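Local coordinates for protein probable polysaccharide deacetylase pdaA (Bacillus subtilis, PDB 1NY1) that removes the acetyl group from N-acetylmuramic acid residues of peptidoglycan, leading to muramic delta-lactam in the spore cortex, and is required for germination, at residues V64-V70 and L209-T214; M186-P192 and D215-Y221. All coordinates share one frame. Residue numbers count along the deposited sequence, not the author numbering.

In the fold
Helix 205-219 is common to both contacts: its middle, 209-214, meets the end of helix 58-67 in contact 1, and its last turn, 215-219, meets the end of helix 179-188 in contact 2. Along the chain the segments run 64-70, 186-192, 209-214, 215-221, so the two pairings alternate. Their centres lie about 12 Å apart on the same side of the chain's centre, and they touch, through His68 O and Lys217 NZ and through Met186 packed on Leu209 and Ala212. Strand 44-51 of the parallel sheet receives side chains from both. Three helices of the NodB homology region are thereby joined outside the curled parallel sheet, consistent with this family's distorted alpha/beta barrel.

Contact 1 (V64-V70 and L209-T214); sequences VLKKHRV and LDDAIT
Residues 64-67 end helix 58-67; 209-214 are helical throughout. The CA atoms come nearest at Val64 and Asp210 (5.8 Å) and at His68 and Ile213 (7.6 Å). Helix 58-67 ends in a Schellman motif: Arg69 takes positive phi (50°), with Val70 N bonded to Leu65 O (2.8 Å) and Arg69 N to Lys66 O (2.9 Å), before an extended Val70. Val64 (chi1 t) pushes CG1 against the backbone at Asp210 (CA 3.5 Å) and the side chain of Leu209 (CG 4.3 Å). Ile213 (m, t) fills the hollow lined by Val64, Leu65, His68 and Val70. Its CD1 reaches 4.4 Å from Val64 CG1 and 4.2 Å from Leu65 CD2, while its CG2 sits 4.3 Å from Val70 CG2 and covers one face of the His68 imidazole, a CH-pi contact 3.7 Å from the centroid. Deeper, Leu65 CD2 meets Leu209 CD2 at 4.2 Å. At the ring edge of His68 (chi1 m, chi2 -70°), NE2 donates to OD1 of Asp210 (chi1 t) at 2.7 Å; Lys67, t throughout, brings NZ to the same OD1 in a salt bridge (2.8 Å). A water links Lys67 NZ (2.9 Å) to Thr214 OG1 (2.7 Å), whose hydroxyl donates to Asp210 O (2.9 Å). With Leu65 and Leu209 on Phe49 of strand 44-51, neighbouring helices pack on a parallel sheet, as in the NodB-type deacetylase fold.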
loop_
_atom_site.group_PDB
_atom_site.type_symbol
_atom_site.label_atom_id
_atom_site.label_comp_id
_atom_site.label_asym_id
_atom_site.label_seq_id
_atom_site.Cartn_x
_atom_site.Cartn_y
_atom_site.Cartn_z
ATOM N N VAL A 64 16.362 5.373 1.933
ATOM C CA VAL A 64 15.782 6.639 1.496
ATOM C C VAL A 64 14.694 7.104 2.464
ATOM O O VAL A 64 14.635 8.281 2.827
ATOM C CB VAL A 64 15.198 6.501 0.066
ATOM C CG1 VAL A 64 14.371 7.731 -0.298
ATOM C CG2 VAL A 64 16.334 6.311 -0.935
ATOM N N LEU A 65 13.837 6.181 2.895
ATOM C CA LEU A 65 12.774 6.532 3.826
ATOM C C LEU A 65 13.343 6.972 5.175
ATOM O O LEU A 65 12.797 7.861 5.826
ATOM C CB LEU A 65 11.817 5.352 4.013
ATOM C CG LEU A 65 10.969 5.012 2.777
ATOM C CD1 LEU A 65 10.185 3.735 3.025
ATOM C CD2 LEU A 65 10.015 6.166 2.462
ATOM N N LYS A 66 14.444 6.351 5.589
ATOM C CA LYS A 66 15.081 6.701 6.853
ATOM C C LYS A 66 15.689 8.098 6.737
ATOM O O LYS A 66 15.544 8.925 7.637
ATOM C CB LYS A 66 16.180 5.692 7.191
ATOM C CG LYS A 66 16.883 5.970 8.502
ATOM C CD LYS A 66 17.997 4.977 8.747
ATOM C CE LYS A 66 18.738 5.310 10.030
ATOM N NZ LYS A 66 19.958 4.469 10.197
ATOM N N LYS A 67 16.370 8.346 5.621
ATOM C CA LYS A 67 16.996 9.637 5.367
ATOM C C LYS A 67 15.990 10.784 5.465
ATOM O O LYS A 67 16.295 11.843 6.015
ATOM C CB LYS A 67 17.638 9.641 3.978
ATOM C CG LYS A 67 17.998 11.023 3.469
ATOM C CD LYS A 67 18.414 10.984 2.007
ATOM C CE LYS A 67 18.380 12.383 1.397
ATOM N NZ LYS A 67 18.593 12.351 -0.078
ATOM N N HIS A 68 14.795 10.565 4.924
ATOM C CA HIS A 68 13.735 11.572 4.929
ATOM C C HIS A 68 12.819 11.443 6.141
ATOM O O HIS A 68 11.877 12.216 6.295
ATOM C CB HIS A 68 12.891 11.441 3.658
ATOM C CG HIS A 68 13.614 11.829 2.408
ATOM N ND1 HIS A 68 13.947 13.134 2.120
ATOM C CD2 HIS A 68 14.078 11.084 1.378
ATOM C CE1 HIS A 68 14.587 13.177 0.964
ATOM N NE2 HIS A 68 14.680 11.945 0.495
ATOM N N ARG A 69 13.116 10.467 6.992
ATOM C CA ARG A 69 12.336 10.178 8.189
ATOM C C ARG A 69 10.848 10.058 7.857
ATOM O O ARG A 69 9.987 10.639 8.523
ATOM C CB ARG A 69 12.557 11.240 9.273
ATOM C CG ARG A 69 12.335 10.699 10.688
ATOM C CD ARG A 69 12.801 11.678 11.759
ATOM N NE ARG A 69 12.607 11.173 13.120
ATOM C CZ ARG A 69 13.378 10.262 13.709
ATOM N NH1 ARG A 69 14.411 9.736 13.066
ATOM N NH2 ARG A 69 13.121 9.889 14.956
ATOM N N VAL A 70 10.564 9.292 6.811
ATOM C CA VAL A 70 9.201 9.051 6.371
ATOM C C VAL A 70 8.840 7.608 6.699
ATOM O O VAL A 70 9.662 6.708 6.546
ATOM C CB VAL A 70 9.060 9.288 4.852
ATOM C CG1 VAL A 70 7.666 8.881 4.384
ATOM C CG2 VAL A 70 9.310 10.756 4.535
ATOM N N LEU A 209 12.263 7.755 -5.837
ATOM C CA LEU A 209 11.551 8.070 -4.601
ATOM C C LEU A 209 12.299 9.132 -3.796
ATOM O O LEU A 209 11.690 10.039 -3.219
ATOM C CB LEU A 209 11.374 6.810 -3.748
ATOM C CG LEU A 209 10.647 6.966 -2.403
ATOM C CD1 LEU A 209 9.193 7.387 -2.624
ATOM C CD2 LEU A 209 10.693 5.638 -1.659
ATOM N N ASP A 210 13.622 9.014 -3.757
ATOM C CA ASP A 210 14.455 9.972 -3.036
ATOM C C ASP A 210 14.189 11.381 -3.596
ATOM O O ASP A 210 13.918 12.318 -2.841
ATOM C CB ASP A 210 15.930 9.580 -3.202
ATOM C CG ASP A 210 16.867 10.365 -2.298
ATOM O OD1 ASP A 210 16.407 11.230 -1.511
ATOM O OD2 ASP A 210 18.083 10.102 -2.381
ATOM N N ASP A 211 14.251 11.522 -4.919
ATOM C CA ASP A 211 14.015 12.812 -5.573
ATOM C C ASP A 211 12.585 13.303 -5.390
ATOM O O ASP A 211 12.345 14.492 -5.173
ATOM C CB ASP A 211 14.308 12.724 -7.076
ATOM C CG ASP A 211 15.779 12.483 -7.379
ATOM O OD1 ASP A 211 16.595 12.467 -6.434
ATOM O OD2 ASP A 211 16.113 12.311 -8.569
ATOM N N ALA A 212 11.633 12.383 -5.491
ATOM C CA ALA A 212 10.223 12.721 -5.348
ATOM C C ALA A 212 9.915 13.268 -3.960
ATOM O O ALA A 212 9.229 14.277 -3.828
ATOM C CB ALA A 212 9.358 11.494 -5.634
ATOM N N ILE A 213 10.414 12.604 -2.922
ATOM C CA ILE A 213 10.160 13.080 -1.566
ATOM C C ILE A 213 10.813 14.446 -1.383
ATOM O O ILE A 213 10.189 15.380 -0.876
ATOM C CB ILE A 213 10.714 12.109 -0.504
ATOM C CG1 ILE A 213 9.935 10.793 -0.556
ATOM C CG2 ILE A 213 10.576 12.728 0.890
ATOM C CD1 ILE A 213 10.519 9.714 0.319
ATOM N N THR A 214 12.069 14.565 -1.799
ATOM C CA THR A 214 12.770 15.831 -1.669
ATOM C C THR A 214 11.961 16.960 -2.310
ATOM O O THR A 214 11.639 17.948 -1.649
ATOM C CB THR A 214 14.166 15.773 -2.324
ATOM O OG1 THR A 214 14.939 14.737 -1.709
ATOM C CG2 THR A 214 14.894 17.102 -2.145
HETATM O O HOH W 1 17.474 14.977 -0.681
#

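Contact 2 (M186-P192 and D215-Y221); sequences MIKQAHP and DLKKQGY
Two helix ends meet, CA atoms nearest at Ile187 and Leu216 (7.1 Å) and at Pro192 and Tyr221 (8.2 Å). After helix 179-188, Ala190 to Pro192 run extended. Helix 205-219 stops in a Schellman motif at Gly220 (phi 113°), Tyr221 N bonding back to Leu216 O (3.1 Å) and Gly220 N to Lys217 O (2.9 Å). Ile187 (m, m) folds CD1 to 3.8 Å from Leu216 CG and 4.2 Å from Asp215 CB. Leu216 (m, t) sends CD2 to Ala190 CB (3.7 Å). Tyr221 (chi1 -85°, chi2 -80°) points its ring end-on at the loop, CZ 4.2 Å from Ala190 CB, OH 3.4 Å from His191 CA and 3.8 Å from Pro192 CD. Met186, present as selenomethionine, turns away toward Leu209 and Ala212. A water donates to OE1 of Gln219 (m, t; 3.0 Å) and to Ile187 O (2.7 Å). Asp215 OD2 is hydrogen-bonded to Tyr183 OH. Ala190 and Leu216 pack on Tyr196 of strand 194-198, Leu216 and Tyr221 on Ile45 of strand 44-51: two helix-to-strand connections of the parallel alpha/beta fold join at the sheet. No direct hydrogen bond crosses between the segments, which implies that apolar side-chain fit, supplemented by one water bridge, joins these helix ends.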
loop_
_atom_site.group_PDB
_atom_site.type_symbol
_atom_site.label_atom_id
_atom_site.label_comp_id
_atom_site.label_asym_id
_atom_site.label_seq_id
_atom_site.Cartn_x
_atom_site.Cartn_y
_atom_site.Cartn_z
HETATM N N MSE A 186 5.219 10.399 -9.913
HETATM C CA MSE A 186 4.988 10.736 -8.517
HETATM C C MSE A 186 4.777 12.226 -8.307
HETATM O O MSE A 186 4.057 12.632 -7.397
HETATM C CB MSE A 186 6.145 10.243 -7.660
HETATM C CG MSE A 186 6.196 8.728 -7.561
HETATM SE SE MSE A 186 7.494 8.095 -6.289
HETATM C CE MSE A 186 9.033 7.944 -7.428
ATOM N N ILE A 187 5.385 13.035 -9.166
ATOM C CA ILE A 187 5.242 14.478 -9.073
ATOM C C ILE A 187 3.937 14.918 -9.735
ATOM O O ILE A 187 3.159 15.675 -9.152
ATOM C CB ILE A 187 6.427 15.197 -9.759
ATOM C CG1 ILE A 187 7.736 14.864 -9.030
ATOM C CG2 ILE A 187 6.162 16.702 -9.816
ATOM C CD1 ILE A 187 7.795 15.307 -7.570
ATOM N N LYS A 188 3.690 14.428 -10.946
ATOM C CA LYS A 188 2.489 14.801 -11.685
ATOM C C LYS A 188 1.182 14.342 -11.048
ATOM O O LYS A 188 0.201 15.084 -11.047
ATOM C CB LYS A 188 2.574 14.281 -13.124
ATOM C CG LYS A 188 1.382 14.669 -14.003
ATOM C CD LYS A 188 1.753 14.694 -15.484
ATOM C CE LYS A 188 2.247 13.340 -15.970
ATOM N NZ LYS A 188 2.857 13.410 -17.331
ATOM N N GLN A 189 1.160 13.129 -10.501
ATOM C CA GLN A 189 -0.065 12.617 -9.893
ATOM C C GLN A 189 -0.291 13.050 -8.453
ATOM O O GLN A 189 -1.333 12.755 -7.879
ATOM C CB GLN A 189 -0.097 11.085 -9.981
ATOM C CG GLN A 189 -0.188 10.581 -11.415
ATOM C CD GLN A 189 -0.395 9.082 -11.510
ATOM O OE1 GLN A 189 -1.282 8.527 -10.865
ATOM N NE2 GLN A 189 0.406 8.425 -12.339
ATOM N N ALA A 190 0.676 13.752 -7.873
ATOM C CA ALA A 190 0.553 14.190 -6.488
ATOM C C ALA A 190 -0.695 15.014 -6.221
ATOM O O ALA A 190 -1.108 15.836 -7.039
ATOM C CB ALA A 190 1.789 14.979 -6.076
ATOM N N HIS A 191 -1.306 14.768 -5.069
ATOM C CA HIS A 191 -2.483 15.506 -4.664
ATOM C C HIS A 191 -2.702 15.382 -3.165
ATOM O O HIS A 191 -2.180 14.470 -2.512
ATOM C CB HIS A 191 -3.727 15.032 -5.429
ATOM C CG HIS A 191 -3.943 13.548 -5.405
ATOM N ND1 HIS A 191 -4.648 12.908 -4.409
ATOM C CD2 HIS A 191 -3.566 12.584 -6.277
ATOM C CE1 HIS A 191 -4.699 11.613 -4.669
ATOM N NE2 HIS A 191 -4.050 11.389 -5.798
ATOM N N PRO A 192 -3.449 16.330 -2.593
ATOM C CA PRO A 192 -3.740 16.320 -1.160
ATOM C C PRO A 192 -4.424 15.011 -0.766
ATOM O O PRO A 192 -5.385 14.580 -1.407
ATOM C CB PRO A 192 -4.651 17.530 -0.999
ATOM C CG PRO A 192 -4.080 18.488 -1.996
ATOM C CD PRO A 192 -3.867 17.604 -3.205
ATOM N N ASP A 215 11.608 16.810 -3.582
ATOM C CA ASP A 215 10.851 17.849 -4.279
ATOM C C ASP A 215 9.423 18.055 -3.779
ATOM O O ASP A 215 8.919 19.183 -3.786
ATOM C CB ASP A 215 10.842 17.587 -5.786
ATOM C CG ASP A 215 12.218 17.725 -6.403
ATOM O OD1 ASP A 215 12.914 18.726 -6.099
ATOM O OD2 ASP A 215 12.609 16.842 -7.196
ATOM N N LEU A 216 8.759 16.982 -3.357
ATOM C CA LEU A 216 7.396 17.112 -2.852
ATOM C C LEU A 216 7.413 17.859 -1.520
ATOM O O LEU A 216 6.526 18.669 -1.241
ATOM C CB LEU A 216 6.744 15.729 -2.707
ATOM C CG LEU A 216 6.269 15.137 -4.040
ATOM C CD1 LEU A 216 5.906 13.667 -3.879
ATOM C CD2 LEU A 216 5.069 15.929 -4.538
ATOM N N LYS A 217 8.429 17.601 -0.700
ATOM C CA LYS A 217 8.538 18.290 0.580
ATOM C C LYS A 217 8.739 19.783 0.326
ATOM O O LYS A 217 8.121 20.622 0.985
ATOM C CB LYS A 217 9.718 17.759 1.397
ATOM C CG LYS A 217 9.415 16.496 2.193
ATOM C CD LYS A 217 10.558 16.179 3.133
ATOM C CE LYS A 217 10.238 15.006 4.035
ATOM N NZ LYS A 217 11.347 14.724 5.000
ATOM N N LYS A 218 9.607 20.109 -0.630
ATOM C CA LYS A 218 9.870 21.506 -0.955
ATOM C C LYS A 218 8.584 22.216 -1.380
ATOM O O LYS A 218 8.391 23.397 -1.078
ATOM C CB LYS A 218 10.923 21.613 -2.064
ATOM C CG LYS A 218 11.298 23.053 -2.391
ATOM C CD LYS A 218 12.420 23.148 -3.417
ATOM C CE LYS A 218 12.793 24.606 -3.672
ATOM N NZ LYS A 218 13.895 24.739 -4.663
ATOM N N GLN A 219 7.706 21.498 -2.077
ATOM C CA GLN A 219 6.433 22.060 -2.525
ATOM C C GLN A 219 5.497 22.341 -1.357
ATOM O O GLN A 219 4.521 23.076 -1.501
ATOM C CB GLN A 219 5.723 21.107 -3.487
ATOM C CG GLN A 219 6.328 21.019 -4.867
ATOM C CD GLN A 219 5.530 20.098 -5.771
ATOM O OE1 GLN A 219 4.302 20.187 -5.836
ATOM N NE2 GLN A 219 6.224 19.212 -6.480
ATOM N N GLY A 220 5.777 21.736 -0.208
ATOM C CA GLY A 220 4.932 21.957 0.950
ATOM C C GLY A 220 4.150 20.736 1.396
ATOM O O GLY A 220 3.237 20.849 2.216
ATOM N N TYR A 221 4.496 19.571 0.855
ATOM C CA TYR A 221 3.830 18.320 1.218
ATOM C C TYR A 221 4.475 17.699 2.445
ATOM O O TYR A 221 5.685 17.818 2.658
ATOM C CB TYR A 221 3.911 17.297 0.075
ATOM C CG TYR A 221 2.836 17.424 -0.978
ATOM C CD1 TYR A 221 1.558 16.918 -0.763
ATOM C CD2 TYR A 221 3.100 18.057 -2.191
ATOM C CE1 TYR A 221 0.563 17.041 -1.734
ATOM C CE2 TYR A 221 2.113 18.186 -3.168
ATOM C CZ TYR A 221 0.849 17.677 -2.931
ATOM O OH TYR A 221 -0.133 17.823 -3.885
HETATM O O HOH W 2 3.607 18.042 -7.846
#